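Local atomic coordinates of dodecin (Thermus thermophilus, PDB entry 2UX9), a protein that binds and sequesters flavins such as FMN and FAD in a hollow dodecameric shell, probably as a storage protein, and can also bind coenzyme A. Residues 4-18 / 54-66. The protein carries 1 engineered substitution. Numbering follows the deposited sequence.
Sequences VYKKVELVGTSEEGL and KEYQVVLEVGFAL. Engineered in segment 54-66: Ala65 (natural residue Arg). With NA (sodium ion), chain N; FMN (flavin mononucleotide), chain P; FMN (flavin mononucleotide), chain H.
Tyr5 pairs with engineered Ala65 (natural residue Arg) near one end of an antiparallel ladder in the dodecin fold. Here strand 4-14 lies along strand 55-65, the middle strand of a three-stranded sheet. Eleven backbone hydrogen bonds join the segments. Tyr5 CE1 lies 3.8 Å from Ala65 CB. FMN methyl C8M sits over one face of the Tyr5 ring, near its rim, and FMN O4' donates to Tyr5 OH (2.8 Å). With an alanine here, O4' would probably lose this acceptor and C8M the ring face it rests on.

On the face toward helix 18-32, Lys6 and Phe64 lie side by side. Lys6 CB makes a CH-pi contact over the ring, 4.1 Å from the Phe64 centroid, while Val8 CG1 meets the ring edge. Phe64 CG stands between its backbone N and carbonyl carbon (chi1 61°), which swings the ring toward Lys6. Lys6 NZ reaches on to coenzyme A.

At the far end, Leu18 CD2 touches Tyr56 CD1 at 3.8 Å, and Ser14 O lies in plane at the Tyr56 ring edge. Gln57 grips a second FMN with two bonds: OE1 accepts from N3 at 2.8 Å, and NE2 donates to O2 at 2.9 Å.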
# COMPACT_ATOMS: atom_id res chain seq x y z
N VAL C 4 10.58 -7.44 24.65
CA VAL C 4 10.86 -7.43 23.21
C VAL C 4 10.25 -8.68 22.60
O VAL C 4 10.32 -9.76 23.16
CB VAL C 4 12.37 -7.35 22.92
CG1 VAL C 4 12.64 -7.40 21.41
CG2 VAL C 4 12.95 -6.07 23.51
N TYR C 5 9.60 -8.51 21.45
CA TYR C 5 8.98 -9.61 20.74
C TYR C 5 9.70 -9.82 19.42
O TYR C 5 10.29 -8.89 18.86
CB TYR C 5 7.50 -9.32 20.46
CG TYR C 5 6.68 -9.02 21.70
CD1 TYR C 5 5.90 -10.00 22.29
CD2 TYR C 5 6.69 -7.76 22.27
CE1 TYR C 5 5.15 -9.73 23.42
CE2 TYR C 5 5.94 -7.47 23.40
CZ TYR C 5 5.18 -8.47 23.97
OH TYR C 5 4.43 -8.19 25.10
N LYS C 6 9.63 -11.05 18.92
CA LYS C 6 10.09 -11.36 17.58
C LYS C 6 8.89 -11.78 16.74
O LYS C 6 7.97 -12.43 17.24
CB LYS C 6 11.15 -12.47 17.60
CG LYS C 6 11.57 -12.89 16.20
CD LYS C 6 12.94 -13.48 16.10
CE LYS C 6 13.33 -13.59 14.62
NZ LYS C 6 14.57 -14.36 14.37
N LYS C 7 8.89 -11.39 15.47
CA LYS C 7 7.92 -11.89 14.50
C LYS C 7 8.62 -12.77 13.48
O LYS C 7 9.69 -12.39 12.98
CB LYS C 7 7.21 -10.74 13.81
CG LYS C 7 6.38 -9.90 14.76
CD LYS C 7 5.84 -8.63 14.14
CE LYS C 7 4.75 -8.92 13.14
NZ LYS C 7 4.29 -7.67 12.44
N VAL C 8 8.04 -13.93 13.19
CA VAL C 8 8.51 -14.78 12.09
C VAL C 8 7.39 -15.05 11.11
O VAL C 8 6.23 -15.15 11.49
CB VAL C 8 9.12 -16.10 12.58
CG1 VAL C 8 10.33 -15.84 13.44
CG2 VAL C 8 8.09 -16.92 13.32
N GLU C 9 7.74 -15.19 9.84
CA GLU C 9 6.78 -15.41 8.77
C GLU C 9 6.72 -16.88 8.37
O GLU C 9 7.72 -17.47 7.95
CB GLU C 9 7.14 -14.55 7.57
CG GLU C 9 6.02 -14.42 6.56
CD GLU C 9 6.38 -13.47 5.43
OE1 GLU C 9 7.52 -12.97 5.40
OE2 GLU C 9 5.52 -13.24 4.58
N LEU C 10 5.54 -17.47 8.52
CA LEU C 10 5.28 -18.87 8.19
C LEU C 10 4.19 -18.94 7.15
O LEU C 10 3.41 -17.99 6.97
CB LEU C 10 4.82 -19.63 9.44
CG LEU C 10 5.78 -19.58 10.62
CD1 LEU C 10 5.20 -20.30 11.83
CD2 LEU C 10 7.15 -20.15 10.27
N VAL C 11 4.15 -20.07 6.45
CA VAL C 11 3.03 -20.38 5.58
C VAL C 11 2.45 -21.71 6.02
O VAL C 11 3.12 -22.75 5.94
CB VAL C 11 3.43 -20.46 4.11
CG1 VAL C 11 2.17 -20.59 3.24
CG2 VAL C 11 4.29 -19.26 3.69
N GLY C 12 1.23 -21.68 6.54
CA GLY C 12 0.52 -22.89 6.86
C GLY C 12 -0.26 -23.34 5.66
O GLY C 12 -0.79 -22.52 4.90
N THR C 13 -0.35 -24.65 5.46
CA THR C 13 -1.16 -25.18 4.37
C THR C 13 -2.11 -26.25 4.85
O THR C 13 -1.84 -26.95 5.83
CB THR C 13 -0.30 -25.74 3.23
OG1 THR C 13 0.25 -27.02 3.58
CG2 THR C 13 0.82 -24.79 2.87
N SER C 14 -3.23 -26.39 4.15
CA SER C 14 -4.19 -27.45 4.42
C SER C 14 -5.10 -27.64 3.22
O SER C 14 -5.44 -26.68 2.55
CB SER C 14 -5.05 -27.12 5.63
OG SER C 14 -5.98 -28.17 5.85
N GLU C 15 -5.50 -28.88 2.98
CA GLU C 15 -6.51 -29.16 1.97
C GLU C 15 -7.91 -28.82 2.49
O GLU C 15 -8.85 -28.69 1.71
CB GLU C 15 -6.47 -30.63 1.54
CG GLU C 15 -5.15 -31.04 0.92
CD GLU C 15 -5.18 -32.43 0.31
OE1 GLU C 15 -6.07 -33.23 0.67
OE2 GLU C 15 -4.30 -32.73 -0.54
N GLU C 16 -8.06 -28.68 3.81
CA GLU C 16 -9.39 -28.59 4.43
C GLU C 16 -9.98 -27.19 4.42
O GLU C 16 -11.17 -27.01 4.20
CB GLU C 16 -9.33 -29.06 5.88
CG GLU C 16 -8.79 -30.45 6.14
CD GLU C 16 -8.60 -30.71 7.64
OE1 GLU C 16 -9.36 -30.14 8.45
OE2 GLU C 16 -7.67 -31.47 8.01
N GLY C 17 -9.16 -26.18 4.71
CA GLY C 17 -9.65 -24.81 4.76
C GLY C 17 -8.65 -23.86 5.36
O GLY C 17 -7.52 -24.23 5.66
N LEU C 18 -9.10 -22.63 5.56
CA LEU C 18 -8.25 -21.54 5.99
C LEU C 18 -7.84 -21.66 7.45
O LEU C 18 -6.67 -21.49 7.79
CB LEU C 18 -8.96 -20.21 5.75
CG LEU C 18 -9.28 -19.90 4.29
CD1 LEU C 18 -10.16 -18.66 4.20
CD2 LEU C 18 -8.00 -19.69 3.50
N LYS C 54 -6.70 -27.23 -4.20
CA LYS C 54 -5.89 -28.38 -3.80
C LYS C 54 -5.36 -28.09 -2.40
O LYS C 54 -5.74 -28.77 -1.45
CB LYS C 54 -4.78 -28.61 -4.83
CG LYS C 54 -3.84 -29.78 -4.58
CD LYS C 54 -2.76 -29.81 -5.65
CE LYS C 54 -3.27 -30.21 -7.03
NZ LYS C 54 -2.66 -29.38 -8.12
N GLU C 55 -4.53 -27.06 -2.26
CA GLU C 55 -4.04 -26.60 -0.96
C GLU C 55 -4.40 -25.14 -0.73
O GLU C 55 -4.14 -24.31 -1.60
CB GLU C 55 -2.53 -26.74 -0.88
CG GLU C 55 -2.02 -28.16 -0.92
CD GLU C 55 -2.22 -28.89 0.39
OE1 GLU C 55 -2.61 -28.27 1.39
OE2 GLU C 55 -1.95 -30.12 0.43
N TYR C 56 -4.98 -24.82 0.43
CA TYR C 56 -5.06 -23.45 0.93
C TYR C 56 -3.71 -23.14 1.56
O TYR C 56 -3.14 -23.99 2.24
CB TYR C 56 -6.14 -23.30 2.01
CG TYR C 56 -7.54 -23.51 1.51
CD1 TYR C 56 -8.25 -22.47 0.92
CD2 TYR C 56 -8.16 -24.75 1.59
CE1 TYR C 56 -9.52 -22.65 0.45
CE2 TYR C 56 -9.45 -24.94 1.11
CZ TYR C 56 -10.12 -23.87 0.55
OH TYR C 56 -11.39 -24.03 0.05
N GLN C 57 -3.19 -21.94 1.31
CA GLN C 57 -1.90 -21.52 1.81
C GLN C 57 -2.06 -20.16 2.48
O GLN C 57 -2.39 -19.19 1.81
CB GLN C 57 -0.89 -21.44 0.66
CG GLN C 57 -0.68 -22.77 -0.07
CD GLN C 57 0.10 -22.63 -1.36
OE1 GLN C 57 0.08 -21.56 -1.97
NE2 GLN C 57 0.79 -23.70 -1.78
N VAL C 58 -1.86 -20.10 3.79
CA VAL C 58 -2.06 -18.86 4.51
C VAL C 58 -0.71 -18.38 5.01
O VAL C 58 -0.04 -19.08 5.77
CB VAL C 58 -3.04 -19.04 5.66
CG1 VAL C 58 -3.21 -17.74 6.41
CG2 VAL C 58 -4.38 -19.53 5.12
N VAL C 59 -0.30 -17.21 4.54
CA VAL C 59 0.97 -16.61 4.90
C VAL C 59 0.69 -15.76 6.12
O VAL C 59 -0.15 -14.88 6.06
CB VAL C 59 1.52 -15.73 3.77
CG1 VAL C 59 2.89 -15.13 4.17
CG2 VAL C 59 1.59 -16.52 2.46
N LEU C 60 1.38 -16.03 7.22
CA LEU C 60 1.13 -15.27 8.43
C LEU C 60 2.39 -14.93 9.18
O LEU C 60 3.39 -15.64 9.11
CB LEU C 60 0.10 -15.97 9.33
CG LEU C 60 0.46 -17.33 9.92
CD1 LEU C 60 -0.63 -17.83 10.89
CD2 LEU C 60 0.72 -18.38 8.86
N GLU C 61 2.35 -13.81 9.87
CA GLU C 61 3.37 -13.42 10.84
C GLU C 61 2.95 -13.93 12.20
O GLU C 61 1.77 -13.81 12.57
CB GLU C 61 3.48 -11.90 10.91
CG GLU C 61 3.94 -11.24 9.61
CD GLU C 61 5.44 -11.29 9.43
OE1 GLU C 61 5.92 -10.88 8.36
OE2 GLU C 61 6.15 -11.73 10.36
N VAL C 62 3.89 -14.48 12.95
CA VAL C 62 3.62 -14.99 14.28
C VAL C 62 4.54 -14.23 15.24
O VAL C 62 5.76 -14.20 15.04
CB VAL C 62 3.87 -16.50 14.34
CG1 VAL C 62 3.63 -17.01 15.70
CG2 VAL C 62 2.95 -17.22 13.31
N GLY C 63 3.95 -13.59 16.25
CA GLY C 63 4.68 -12.82 17.25
C GLY C 63 4.81 -13.57 18.56
O GLY C 63 3.82 -14.13 19.07
N PHE C 64 6.01 -13.57 19.11
CA PHE C 64 6.27 -14.24 20.38
C PHE C 64 7.21 -13.41 21.26
O PHE C 64 8.07 -12.69 20.77
CB PHE C 64 6.79 -15.68 20.18
CG PHE C 64 8.08 -15.80 19.40
CD1 PHE C 64 9.27 -16.03 20.06
CD2 PHE C 64 8.10 -15.77 18.02
CE1 PHE C 64 10.46 -16.20 19.35
CE2 PHE C 64 9.28 -15.92 17.32
CZ PHE C 64 10.45 -16.14 17.99
N ALA C 65 7.01 -13.50 22.57
CA ALA C 65 7.83 -12.75 23.52
C ALA C 65 9.17 -13.43 23.71
O ALA C 65 9.23 -14.64 23.95
CB ALA C 65 7.11 -12.63 24.86
N LEU C 66 10.25 -12.66 23.61
CA LEU C 66 11.61 -13.19 23.76
C LEU C 66 11.95 -13.34 25.23
O LEU C 66 11.79 -12.42 26.01
CB LEU C 66 12.61 -12.28 23.06
CG LEU C 66 12.51 -12.26 21.54
CD1 LEU C 66 13.51 -11.26 20.95
CD2 LEU C 66 12.72 -13.63 20.93
NA NA N . -0.90 -30.51 2.43
N1 FMN P . -3.30 -9.05 20.89
C2 FMN P . -4.45 -9.39 20.24
O2 FMN P . -5.39 -9.88 20.87
N3 FMN P . -4.59 -9.15 18.89
C4 FMN P . -3.57 -8.58 18.18
O4 FMN P . -3.59 -8.74 16.95
C4A FMN P . -2.40 -8.21 18.84
N5 FMN P . -1.36 -7.60 18.17
C5A FMN P . -0.20 -7.24 18.82
C6 FMN P . 0.83 -6.64 18.10
C7 FMN P . 2.02 -6.28 18.73
C7M FMN P . 3.03 -5.44 18.00
C8 FMN P . 2.15 -6.54 20.10
C8M FMN P . 3.44 -6.26 20.81
C9 FMN P . 1.13 -7.14 20.82
C9A FMN P . -0.06 -7.51 20.18
N10 FMN P . -1.11 -8.12 20.86
C10 FMN P . -2.27 -8.45 20.20
C1' FMN P . -0.97 -8.53 22.32
C2' FMN P . -0.11 -9.79 22.47
O2' FMN P . -0.75 -10.87 21.83
C3' FMN P . 0.12 -10.14 23.94
O3' FMN P . -1.11 -10.39 24.60
C4' FMN P . 0.85 -9.04 24.71
O4' FMN P . 1.94 -8.55 23.97
C5' FMN P . 1.36 -9.59 26.03
O5' FMN P . 2.34 -10.54 25.70
P FMN P . 3.27 -11.21 26.80
O1P FMN P . 4.02 -12.36 26.16
O2P FMN P . 4.24 -10.16 27.29
O3P FMN P . 2.41 -11.69 27.95
N1 FMN H . 2.36 -22.34 -6.31
C2 FMN H . 1.86 -22.45 -5.05
O2 FMN H . 1.82 -23.55 -4.54
N3 FMN H . 1.44 -21.33 -4.36
C4 FMN H . 1.52 -20.08 -4.94
O4 FMN H . 0.79 -19.19 -4.48
C4A FMN H . 2.04 -19.97 -6.22
N5 FMN H . 2.18 -18.73 -6.80
C5A FMN H . 2.70 -18.60 -8.07
C6 FMN H . 2.81 -17.33 -8.63
C7 FMN H . 3.32 -17.18 -9.92
C7M FMN H . 3.62 -15.80 -10.42
C8 FMN H . 3.72 -18.32 -10.63
C8M FMN H . 4.19 -18.22 -12.05
C9 FMN H . 3.62 -19.58 -10.06
C9A FMN H . 3.10 -19.73 -8.77
N10 FMN H . 2.98 -20.99 -8.18
C10 FMN H . 2.47 -21.10 -6.90
C1' FMN H . 3.31 -22.26 -8.94
C2' FMN H . 2.23 -22.60 -9.96
O2' FMN H . 1.02 -22.91 -9.31
C3' FMN H . 2.61 -23.79 -10.86
O3' FMN H . 2.80 -24.95 -10.07
C4' FMN H . 3.87 -23.52 -11.68
O4' FMN H . 3.81 -22.24 -12.26
C5' FMN H . 4.02 -24.56 -12.79
O5' FMN H . 2.86 -24.51 -13.59
P FMN H . 2.75 -25.37 -14.93
O1P FMN H . 1.33 -25.20 -15.43
O2P FMN H . 3.73 -24.87 -15.96
O3P FMN H . 3.02 -26.83 -14.62
O HOH W 1 11.64 -9.73 26.32
O HOH W 2 0.86 -30.83 3.03
O HOH W 3 -1.52 -28.99 3.29
O HOH W 4 -2.14 -31.57 2.92